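Local coordinates for peptide chain release factor subunit 1 (Aeropyrum pernix, PDB 3AGK), which probably directs the termination of protein synthesis at the stop codons UAA, UAG and UGA, as one half of a heterodimer whose other subunit binds GTP, at residues A[12-17]-A[112-117]; A[22-27]-A[126-131]; A[35-40]-A[120-125]; A[93-98]-A[108-113]. One frame throughout, in Å; residues are numbered along the deposited sequence.

Interaction 1 (A[12-17]-A[112-117])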
# COMPACT_ATOMS: atom_id res chain seq x y z
N ILE A 12 -18.98 10.00 2.77
CA ILE A 12 -18.85 8.55 2.87
C ILE A 12 -17.77 8.21 3.88
O ILE A 12 -16.87 9.00 4.13
CB ILE A 12 -18.47 7.91 1.52
CG1 ILE A 12 -17.08 8.37 1.08
CG2 ILE A 12 -19.54 8.21 0.44
CD1 ILE A 12 -16.63 7.80 -0.25
N SER A 13 -17.87 7.02 4.46
CA SER A 13 -16.91 6.59 5.47
C SER A 13 -15.64 6.09 4.81
O SER A 13 -15.58 5.95 3.59
CB SER A 13 -17.51 5.44 6.27
OG SER A 13 -17.79 4.35 5.42
N LYS A 14 -14.63 5.81 5.63
CA LYS A 14 -13.42 5.17 5.15
C LYS A 14 -13.68 3.76 4.63
O LYS A 14 -12.99 3.29 3.73
CB LYS A 14 -12.37 5.14 6.26
CG LYS A 14 -11.98 6.52 6.76
CD LYS A 14 -10.84 6.46 7.76
CE LYS A 14 -10.51 7.86 8.26
NZ LYS A 14 -9.26 7.89 9.08
N ARG A 15 -14.69 3.10 5.18
CA ARG A 15 -15.02 1.75 4.72
C ARG A 15 -15.57 1.78 3.29
O ARG A 15 -15.22 0.94 2.46
CB ARG A 15 -15.98 1.05 5.68
CG ARG A 15 -17.39 1.62 5.71
CD ARG A 15 -18.37 0.66 6.35
NE ARG A 15 -17.99 0.32 7.72
CZ ARG A 15 -18.43 0.96 8.80
NH1 ARG A 15 -18.02 0.59 10.00
NH2 ARG A 15 -19.27 1.98 8.67
N GLU A 16 -16.43 2.74 2.99
CA GLU A 16 -16.93 2.87 1.62
C GLU A 16 -15.89 3.50 0.69
O GLU A 16 -15.79 3.14 -0.48
CB GLU A 16 -18.27 3.61 1.58
CG GLU A 16 -18.47 4.64 2.67
CD GLU A 16 -19.94 4.84 3.02
OE1 GLU A 16 -20.25 5.64 3.92
OE2 GLU A 16 -20.79 4.18 2.38
N LEU A 17 -15.10 4.44 1.20
CA LEU A 17 -14.08 5.09 0.39
C LEU A 17 -13.15 4.05 -0.25
O LEU A 17 -12.80 4.16 -1.42
CB LEU A 17 -13.26 6.08 1.23
CG LEU A 17 -12.80 7.39 0.59
CD1 LEU A 17 -11.51 7.86 1.25
CD2 LEU A 17 -12.65 7.37 -0.95
N SER A 112 -18.26 13.43 -0.69
CA SER A 112 -17.46 14.09 0.32
C SER A 112 -16.67 13.02 1.08
O SER A 112 -17.21 11.98 1.41
CB SER A 112 -18.33 14.95 1.24
OG SER A 112 -17.53 15.69 2.16
N PRO A 113 -15.38 13.25 1.31
CA PRO A 113 -14.53 12.24 1.94
C PRO A 113 -14.66 12.23 3.47
O PRO A 113 -15.07 13.24 4.04
CB PRO A 113 -13.12 12.67 1.52
CG PRO A 113 -13.22 14.15 1.38
CD PRO A 113 -14.61 14.44 0.88
N PRO A 114 -14.28 11.12 4.13
CA PRO A 114 -14.41 11.04 5.59
C PRO A 114 -13.52 12.08 6.25
O PRO A 114 -13.79 12.55 7.36
CB PRO A 114 -13.89 9.63 5.92
CG PRO A 114 -13.70 8.93 4.62
CD PRO A 114 -13.56 9.97 3.56
N GLU A 115 -12.47 12.44 5.52
CA GLU A 115 -11.44 13.37 5.96
C GLU A 115 -11.56 14.68 5.17
O GLU A 115 -11.81 14.66 3.97
CB GLU A 115 -10.07 12.75 5.67
CG GLU A 115 -9.78 12.55 4.16
CD GLU A 115 -9.92 11.11 3.69
OE1 GLU A 115 -10.70 10.35 4.30
OE2 GLU A 115 -9.26 10.71 2.70
N PRO A 116 -11.34 15.82 5.84
CA PRO A 116 -11.41 17.10 5.12
C PRO A 116 -10.19 17.26 4.21
O PRO A 116 -9.06 17.11 4.66
CB PRO A 116 -11.34 18.15 6.25
CG PRO A 116 -11.48 17.38 7.53
CD PRO A 116 -11.01 15.99 7.26
N ILE A 117 -10.43 17.54 2.94
CA ILE A 117 -9.33 17.85 2.04
C ILE A 117 -8.97 19.32 2.24
O ILE A 117 -9.82 20.11 2.68
CB ILE A 117 -9.71 17.55 0.58
CG1 ILE A 117 -11.21 17.69 0.39
CG2 ILE A 117 -9.34 16.13 0.23
CD1 ILE A 117 -11.69 17.17 -0.95
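Backbone hydrogen bonding joins residues 12-17 to 112-117 at a single point, where I12 N donates to S112 O over 3.0 Å. The donor lies nearly along the carbonyl axis, with a C=O...N angle of 162°. S112 is also held by a backbone bond to L10 and by its OG bonding to G92 O.

Packing on the P114 ring, which points at the first segment, carries most of the remaining contact. K14, with CG beside its own backbone N and the chain extended beyond, crosses the ring obliquely, CG to P114 CG at 3.7 Å. L17 comes in at about a right angle and sets CD1 3.7 Å from P114 CD. The ring also meets a carbonyl: P114 CG lies 3.2 Å from I12 O, and since proline has no N-H, this oxygen faces ring carbons instead of a donor.

E115 brings a carboxylate against L17, its chain bending at chi2 (-103°) so that OE2 reaches 3.9 Å from L17 CD1. Both carboxylate oxygens are buried without a partner in the model, which would probably favour protonation. K14 NZ stays 5.6 Å from E115 OE1, so any attraction between their charges is likely to be modest.

Within 12-17, S13 N donates to E16 OE1 over 2.8 Å, on the anti lone pair, and E16 N reaches back to S13 OG, though the position of OG is less certain. L17 N bonds to S13 O. With S13 as N-cap, this reciprocal exchange is a capping box, here starting helix 14-24 beside a proline-rich loop.

Interaction 2 (A[22-27]-A[126-131])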
# COMPACT_ATOMS: atom_id res chain seq x y z
N LYS A 22 -10.92 0.76 -4.78
CA LYS A 22 -10.57 -0.45 -5.51
C LYS A 22 -11.10 -0.41 -6.94
O LYS A 22 -10.55 -1.04 -7.84
CB LYS A 22 -11.09 -1.69 -4.78
CG LYS A 22 -10.97 -2.98 -5.58
CD LYS A 22 -10.26 -4.09 -4.78
CE LYS A 22 -11.01 -4.46 -3.50
NZ LYS A 22 -10.69 -3.57 -2.36
N GLU A 23 -12.17 0.35 -7.16
CA GLU A 23 -12.77 0.41 -8.48
C GLU A 23 -12.38 1.68 -9.24
O GLU A 23 -12.34 1.70 -10.47
CB GLU A 23 -14.29 0.27 -8.38
CG GLU A 23 -14.90 -0.51 -9.52
CD GLU A 23 -15.56 0.40 -10.54
OE1 GLU A 23 -15.99 -0.11 -11.60
OE2 GLU A 23 -15.65 1.61 -10.27
N LEU A 24 -12.09 2.75 -8.50
CA LEU A 24 -11.50 3.93 -9.12
C LEU A 24 -10.14 3.55 -9.69
O LEU A 24 -9.81 3.91 -10.83
CB LEU A 24 -11.38 5.09 -8.11
CG LEU A 24 -12.48 6.16 -8.04
CD1 LEU A 24 -13.78 5.74 -8.75
CD2 LEU A 24 -12.78 6.53 -6.58
N LYS A 25 -9.35 2.81 -8.91
CA LYS A 25 -8.01 2.40 -9.36
C LYS A 25 -8.07 1.60 -10.66
O LYS A 25 -7.09 1.56 -11.41
CB LYS A 25 -7.25 1.65 -8.26
CG LYS A 25 -6.76 2.57 -7.13
CD LYS A 25 -5.62 1.98 -6.31
CE LYS A 25 -6.11 1.02 -5.25
NZ LYS A 25 -5.05 0.71 -4.25
N LYS A 26 -9.22 1.00 -10.94
CA LYS A 26 -9.42 0.24 -12.18
C LYS A 26 -9.41 1.11 -13.45
O LYS A 26 -9.11 0.61 -14.53
CB LYS A 26 -10.74 -0.54 -12.13
CG LYS A 26 -10.68 -1.88 -11.40
CD LYS A 26 -11.91 -2.72 -11.73
CE LYS A 26 -11.80 -4.12 -11.16
NZ LYS A 26 -12.84 -5.04 -11.72
N TRP A 27 -9.75 2.39 -13.32
CA TRP A 27 -9.97 3.23 -14.50
C TRP A 27 -8.71 3.63 -15.25
O TRP A 27 -7.72 4.05 -14.65
CB TRP A 27 -10.74 4.49 -14.10
CG TRP A 27 -12.15 4.19 -13.80
CD1 TRP A 27 -12.61 3.35 -12.83
CD2 TRP A 27 -13.29 4.69 -14.49
NE1 TRP A 27 -13.99 3.32 -12.86
CE2 TRP A 27 -14.43 4.13 -13.87
CE3 TRP A 27 -13.47 5.58 -15.56
CZ2 TRP A 27 -15.73 4.42 -14.29
CZ3 TRP A 27 -14.76 5.87 -15.98
CH2 TRP A 27 -15.87 5.29 -15.34
N LYS A 126 -4.44 9.84 -17.74
CA LYS A 126 -4.80 8.55 -18.31
C LYS A 126 -5.48 7.68 -17.23
O LYS A 126 -6.01 6.60 -17.52
CB LYS A 126 -3.56 7.87 -18.91
CG LYS A 126 -2.91 8.67 -20.06
CD LYS A 126 -1.54 8.11 -20.47
CE LYS A 126 -0.86 8.97 -21.53
NZ LYS A 126 0.52 8.49 -21.87
N ARG A 127 -5.47 8.19 -16.00
CA ARG A 127 -6.11 7.54 -14.86
C ARG A 127 -6.65 8.59 -13.87
O ARG A 127 -6.36 9.79 -14.00
CB ARG A 127 -5.12 6.60 -14.16
CG ARG A 127 -3.91 7.29 -13.56
CD ARG A 127 -2.77 6.31 -13.25
NE ARG A 127 -3.14 5.30 -12.26
CZ ARG A 127 -2.34 4.32 -11.85
NH1 ARG A 127 -2.77 3.45 -10.94
NH2 ARG A 127 -1.11 4.21 -12.33
N PHE A 128 -7.44 8.15 -12.90
CA PHE A 128 -7.86 9.03 -11.81
C PHE A 128 -6.71 9.22 -10.79
O PHE A 128 -5.94 8.29 -10.51
CB PHE A 128 -9.12 8.49 -11.10
CG PHE A 128 -10.38 8.51 -11.95
CD1 PHE A 128 -10.71 9.62 -12.73
CD2 PHE A 128 -11.27 7.43 -11.94
CE1 PHE A 128 -11.88 9.64 -13.49
CE2 PHE A 128 -12.43 7.44 -12.69
CZ PHE A 128 -12.74 8.55 -13.47
N ILE A 129 -6.58 10.42 -10.25
CA ILE A 129 -5.60 10.68 -9.21
C ILE A 129 -6.25 10.46 -7.85
O ILE A 129 -7.11 11.23 -7.43
CB ILE A 129 -5.06 12.11 -9.28
CG1 ILE A 129 -4.71 12.48 -10.73
CG2 ILE A 129 -3.87 12.28 -8.33
CD1 ILE A 129 -3.69 11.56 -11.37
N THR A 130 -5.84 9.40 -7.17
CA THR A 130 -6.51 9.00 -5.94
C THR A 130 -5.64 9.32 -4.75
O THR A 130 -6.05 9.17 -3.59
CB THR A 130 -6.77 7.50 -5.96
OG1 THR A 130 -5.70 6.83 -5.29
CG2 THR A 130 -6.84 7.00 -7.39
N ASP A 131 -4.42 9.77 -5.05
CA ASP A 131 -3.42 10.14 -4.07
C ASP A 131 -3.95 10.40 -2.68
O ASP A 131 -3.78 9.59 -1.78
CB ASP A 131 -2.67 11.40 -4.54
CG ASP A 131 -1.66 11.11 -5.62
OD1 ASP A 131 -1.73 10.02 -6.21
OD2 ASP A 131 -0.80 11.99 -5.89
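A type I beta turn, from L24 to W27, brings the chain of helix 14-24 against the loop that follows strand 121-125, and two aromatic side chains make the meeting. F128 CE2 sits over one face of the W27 indole, offset toward its rim, and comes 3.4 Å from W27 CD2. Farther along the same flank, F128 CZ lies 3.7 Å from W27 CE3. The ring planes are inclined at 35°, so the pair is oblique, and the two side chains run alongside each other in the same direction. Both place CG anti to the carbonyl carbon and beside the backbone N, with chi1 of -72° for W27 and -67° for F128. L24 adds apolar cover, its CG 4.3 Å from F128 CD2, while W27 O rests 3.7 Å from R127 CB.

Replacing W27 with an alanine would probably cost F128 most of its packing against this turn, because the indole supplies the face on which its CE2 and CZ lie.

A second shell holds both rings: F109 meets W27 with the planes nearly at right angles, and F96 meets F128. The K25 ammonium is turned to a salt bridge with E134. L24 O serves both parts, accepting from W27 N at 2.9 Å and lying at the edge of the F128 ring, 4.0 Å from CD2.

Interaction 3 (A[35-40]-A[120-125])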
# COMPACT_ATOMS: atom_id res chain seq x y z
N LEU A 35 -10.86 13.01 -15.65
CA LEU A 35 -10.83 14.18 -14.77
C LEU A 35 -10.79 13.83 -13.28
O LEU A 35 -11.55 12.99 -12.80
CB LEU A 35 -12.05 15.05 -15.05
CG LEU A 35 -12.35 16.25 -14.14
CD1 LEU A 35 -11.06 16.96 -13.79
CD2 LEU A 35 -13.30 17.21 -14.84
N SER A 36 -9.89 14.49 -12.56
CA SER A 36 -9.82 14.37 -11.11
C SER A 36 -9.95 15.77 -10.51
O SER A 36 -9.23 16.69 -10.91
CB SER A 36 -8.49 13.73 -10.69
OG SER A 36 -8.33 12.44 -11.27
N LEU A 37 -10.86 15.95 -9.55
CA LEU A 37 -11.11 17.28 -9.00
C LEU A 37 -11.42 17.28 -7.49
O LEU A 37 -12.41 16.70 -7.05
CB LEU A 37 -12.26 17.94 -9.76
CG LEU A 37 -12.82 19.23 -9.20
CD1 LEU A 37 -11.81 20.35 -9.40
CD2 LEU A 37 -14.11 19.56 -9.90
N TYR A 38 -10.57 17.93 -6.70
CA TYR A 38 -10.71 17.98 -5.25
C TYR A 38 -10.97 19.42 -4.79
O TYR A 38 -10.20 20.32 -5.12
CB TYR A 38 -9.42 17.53 -4.57
CG TYR A 38 -9.05 16.07 -4.71
CD1 TYR A 38 -8.60 15.54 -5.92
CD2 TYR A 38 -9.07 15.22 -3.61
CE1 TYR A 38 -8.23 14.20 -6.03
CE2 TYR A 38 -8.70 13.89 -3.70
CZ TYR A 38 -8.29 13.38 -4.91
OH TYR A 38 -7.92 12.05 -4.98
N ILE A 39 -12.02 19.63 -4.02
CA ILE A 39 -12.39 20.98 -3.60
C ILE A 39 -12.46 21.13 -2.08
O ILE A 39 -13.32 20.54 -1.44
CB ILE A 39 -13.75 21.37 -4.18
CG1 ILE A 39 -13.77 21.14 -5.70
CG2 ILE A 39 -14.10 22.81 -3.78
CD1 ILE A 39 -15.17 21.24 -6.32
N PRO A 40 -11.55 21.92 -1.51
CA PRO A 40 -11.54 22.11 -0.05
C PRO A 40 -12.77 22.86 0.43
O PRO A 40 -13.44 23.54 -0.35
CB PRO A 40 -10.29 22.96 0.18
CG PRO A 40 -9.44 22.73 -1.02
CD PRO A 40 -10.40 22.57 -2.16
N PHE A 120 -6.78 22.17 -3.05
CA PHE A 120 -7.51 22.08 -4.31
C PHE A 120 -6.64 21.36 -5.32
O PHE A 120 -5.43 21.54 -5.34
CB PHE A 120 -7.89 23.45 -4.83
CG PHE A 120 -8.54 23.42 -6.18
CD1 PHE A 120 -9.88 23.11 -6.31
CD2 PHE A 120 -7.81 23.71 -7.32
CE1 PHE A 120 -10.49 23.08 -7.55
CE2 PHE A 120 -8.41 23.69 -8.57
CZ PHE A 120 -9.75 23.38 -8.69
N TYR A 121 -7.25 20.53 -6.15
CA TYR A 121 -6.47 19.82 -7.15
C TYR A 121 -7.38 19.57 -8.34
O TYR A 121 -8.55 19.21 -8.17
CB TYR A 121 -5.96 18.51 -6.57
CG TYR A 121 -4.98 17.75 -7.43
CD1 TYR A 121 -3.61 18.00 -7.35
CD2 TYR A 121 -5.41 16.78 -8.32
CE1 TYR A 121 -2.70 17.30 -8.13
CE2 TYR A 121 -4.51 16.07 -9.11
CZ TYR A 121 -3.16 16.34 -9.01
OH TYR A 121 -2.26 15.65 -9.78
N TYR A 122 -6.86 19.81 -9.53
CA TYR A 122 -7.59 19.53 -10.76
C TYR A 122 -6.65 18.84 -11.71
O TYR A 122 -5.51 19.28 -11.88
CB TYR A 122 -8.11 20.81 -11.40
CG TYR A 122 -8.49 20.62 -12.86
CD1 TYR A 122 -9.73 20.13 -13.21
CD2 TYR A 122 -7.59 20.91 -13.89
CE1 TYR A 122 -10.08 19.94 -14.53
CE2 TYR A 122 -7.94 20.73 -15.22
CZ TYR A 122 -9.19 20.24 -15.53
OH TYR A 122 -9.57 20.04 -16.83
N ARG A 123 -7.10 17.78 -12.35
CA ARG A 123 -6.21 17.14 -13.31
C ARG A 123 -6.91 16.30 -14.36
O ARG A 123 -7.99 15.76 -14.13
CB ARG A 123 -5.16 16.32 -12.57
CG ARG A 123 -4.03 15.85 -13.44
CD ARG A 123 -2.80 15.67 -12.59
NE ARG A 123 -1.60 16.01 -13.32
CZ ARG A 123 -0.69 15.13 -13.72
NH1 ARG A 123 -0.85 13.85 -13.42
NH2 ARG A 123 0.38 15.53 -14.40
N THR A 124 -6.30 16.23 -15.54
CA THR A 124 -6.75 15.29 -16.56
C THR A 124 -5.60 14.35 -16.85
O THR A 124 -4.49 14.78 -17.13
CB THR A 124 -7.22 15.99 -17.83
OG1 THR A 124 -6.21 16.91 -18.29
CG2 THR A 124 -8.49 16.74 -17.56
N ASP A 125 -5.86 13.05 -16.75
CA ASP A 125 -4.80 12.08 -16.91
C ASP A 125 -5.33 10.82 -17.56
O ASP A 125 -6.51 10.75 -17.92
CB ASP A 125 -4.14 11.76 -15.57
CG ASP A 125 -2.64 11.54 -15.70
OD1 ASP A 125 -1.88 12.21 -14.97
OD2 ASP A 125 -2.23 10.71 -16.53
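L35, L37, F120 and Y122 all place CG anti to the backbone N (chi1 173° in L35), which turns the leucine tips and the rings of F120 and Y122 toward each other. L35 crosses Y122 at about a right angle, with CD1 only 3.2 Å from Y122 CE1, a tight fit. L37 CD1 lies at the edge of the Y122 ring and also reaches F120 CE1, 3.6 Å away. On the other face, Y38 keeps CG beside its backbone N (chi1 -68°) and runs alongside Y121, its CD1 4.0 Å from Y121 CB. Helices 45-58 and 65-82 cover the leucine face.

The strands 35-39 and 121-125 run antiparallel, their axes at 177°. S36 and R123 form one hydrogen-bonded pair, S36 N to R123 O and R123 N to S36 O each measuring 2.8 Å. In the next such pair Y38 N reaches Y121 O over 2.8 Å, and Y121 N returns to a lone pair of Y38 O at 3.1 Å. The buried hydroxyls of S36 and Y38 are both bonded to I129, so this face can hold them, while the side chains that meet across the strands do so through carbon.

Interaction 4 (A[93-98]-A[108-113])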
# COMPACT_ATOMS: atom_id res chain seq x y z
N LEU A 93 -15.38 18.34 -1.51
CA LEU A 93 -15.92 17.49 -2.57
C LEU A 93 -14.78 16.87 -3.35
O LEU A 93 -13.71 17.46 -3.48
CB LEU A 93 -16.71 18.34 -3.55
CG LEU A 93 -18.19 18.63 -3.40
CD1 LEU A 93 -18.58 19.54 -4.55
CD2 LEU A 93 -18.97 17.33 -3.45
N VAL A 94 -15.01 15.68 -3.90
CA VAL A 94 -14.12 15.16 -4.94
C VAL A 94 -14.92 14.56 -6.10
O VAL A 94 -15.93 13.88 -5.89
CB VAL A 94 -13.05 14.16 -4.42
CG1 VAL A 94 -12.81 14.33 -2.92
CG2 VAL A 94 -13.44 12.75 -4.74
N LEU A 95 -14.48 14.85 -7.32
CA LEU A 95 -15.12 14.33 -8.53
C LEU A 95 -14.14 13.58 -9.42
O LEU A 95 -13.03 14.04 -9.61
CB LEU A 95 -15.75 15.47 -9.35
CG LEU A 95 -17.08 16.05 -8.86
CD1 LEU A 95 -16.83 17.08 -7.75
CD2 LEU A 95 -17.87 16.67 -10.00
N PHE A 96 -14.57 12.44 -9.95
CA PHE A 96 -13.85 11.78 -11.05
C PHE A 96 -14.83 11.54 -12.20
O PHE A 96 -15.92 11.02 -11.99
CB PHE A 96 -13.25 10.45 -10.58
CG PHE A 96 -12.33 10.58 -9.39
CD1 PHE A 96 -12.79 10.35 -8.10
CD2 PHE A 96 -10.99 10.92 -9.56
CE1 PHE A 96 -11.93 10.46 -7.00
CE2 PHE A 96 -10.13 11.03 -8.47
CZ PHE A 96 -10.61 10.80 -7.19
N CYS A 97 -14.48 11.95 -13.41
CA CYS A 97 -15.37 11.78 -14.56
C CYS A 97 -14.58 11.36 -15.79
O CYS A 97 -13.42 11.73 -15.94
CB CYS A 97 -16.17 13.07 -14.88
SG CYS A 97 -17.06 13.81 -13.49
N GLY A 98 -15.22 10.60 -16.67
CA GLY A 98 -14.62 10.22 -17.94
C GLY A 98 -15.20 8.94 -18.51
O GLY A 98 -16.18 8.40 -17.98
N CYS A 108 -19.64 9.95 -13.61
CA CYS A 108 -19.14 11.07 -12.83
C CYS A 108 -19.27 10.78 -11.34
O CYS A 108 -20.33 11.00 -10.76
CB CYS A 108 -19.93 12.33 -13.17
SG CYS A 108 -19.02 13.87 -12.90
N PHE A 109 -18.20 10.29 -10.71
CA PHE A 109 -18.24 10.01 -9.28
C PHE A 109 -18.18 11.32 -8.51
O PHE A 109 -17.38 12.19 -8.84
CB PHE A 109 -17.10 9.08 -8.85
CG PHE A 109 -17.02 7.81 -9.66
CD1 PHE A 109 -16.40 7.79 -10.90
CD2 PHE A 109 -17.57 6.63 -9.17
CE1 PHE A 109 -16.33 6.62 -11.65
CE2 PHE A 109 -17.51 5.46 -9.91
CZ PHE A 109 -16.89 5.45 -11.15
N MET A 110 -19.05 11.49 -7.51
CA MET A 110 -18.98 12.69 -6.68
C MET A 110 -19.26 12.35 -5.24
O MET A 110 -20.22 11.67 -4.95
CB MET A 110 -19.95 13.77 -7.15
CG MET A 110 -19.72 15.07 -6.38
SD MET A 110 -20.79 16.46 -6.81
CE MET A 110 -22.42 15.73 -6.66
N PHE A 111 -18.42 12.82 -4.32
CA PHE A 111 -18.67 12.57 -2.90
C PHE A 111 -17.93 13.52 -1.98
O PHE A 111 -17.08 14.33 -2.42
CB PHE A 111 -18.33 11.13 -2.53
CG PHE A 111 -16.90 10.77 -2.79
CD1 PHE A 111 -15.97 10.82 -1.76
CD2 PHE A 111 -16.49 10.40 -4.06
CE1 PHE A 111 -14.65 10.50 -1.99
CE2 PHE A 111 -15.16 10.07 -4.30
CZ PHE A 111 -14.24 10.12 -3.26
N SER A 112 -18.26 13.43 -0.69
CA SER A 112 -17.46 14.09 0.32
C SER A 112 -16.67 13.02 1.08
O SER A 112 -17.21 11.98 1.41
CB SER A 112 -18.33 14.95 1.24
OG SER A 112 -17.53 15.69 2.16
N PRO A 113 -15.38 13.25 1.31
CA PRO A 113 -14.53 12.24 1.94
C PRO A 113 -14.66 12.23 3.47
O PRO A 113 -15.07 13.24 4.04
CB PRO A 113 -13.12 12.67 1.52
CG PRO A 113 -13.22 14.15 1.38
CD PRO A 113 -14.61 14.44 0.88
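Strands 93-98 and 107-111 form an antiparallel beta hairpin, tied across by a disulfide between C97 and C108. The two SG atoms are 2.0 Å apart in a non-hydrogen-bonded pair, and the S-S torsion of 39° falls well short of the usual 90° or so, which suggests strain. C97 SG lies beside its backbone N whereas C108 SG is anti to its own.

In the next pair along, F109 N donates to F96 O over 2.7 Å, and F96 N returns to F109 O. Nearer the other end V94 N reaches F111 O at 2.9 Å, nearly along the carbonyl axis, and F111 N bonds back to V94 O.

On the disulfide face M110 CG, anti to its N, packs alongside L95 CG at 3.8 Å. On the opposite face F111 takes the crowded chi1 position (60°), which swings its ring over V94, so that CG2 lies over one face. F111 CE2 meets the edge of F96, 4.2 Å from CE1. An alanine in place of F111 would probably strip V94 and F96 of this cover and loosen the packing on I12 and L17.

The hairpin forms one edge of the four-stranded antiparallel sheet of the first eRF1 domain, with 107-111 as an outermost strand.

How the interactions relate
Interactions 3 and 4 belong to one four-stranded antiparallel sheet, since strands 34-39 and 93-98 are its inner neighbours: L37 O lies 2.8 Å from L95 N, a probable hydrogen bond. Interaction 2 closes a loop around both; its F128 CE1 lies 3.4 Å from L35 O of interaction 3, and W27 CZ2 3.5 Å from F109 CE1 of interaction 4. Interaction 1 follows interaction 4 along the chain, in the loop after strand 107-111, sharing S112 and P113, with I12 CD1 3.4 Å from F111 CD1. Interactions 1 and 2 do not touch, their centres about 16 Å apart, yet helix 14-24 serves both. All four build the N-terminal domain, which in eRF1 relatives reads the stop codon.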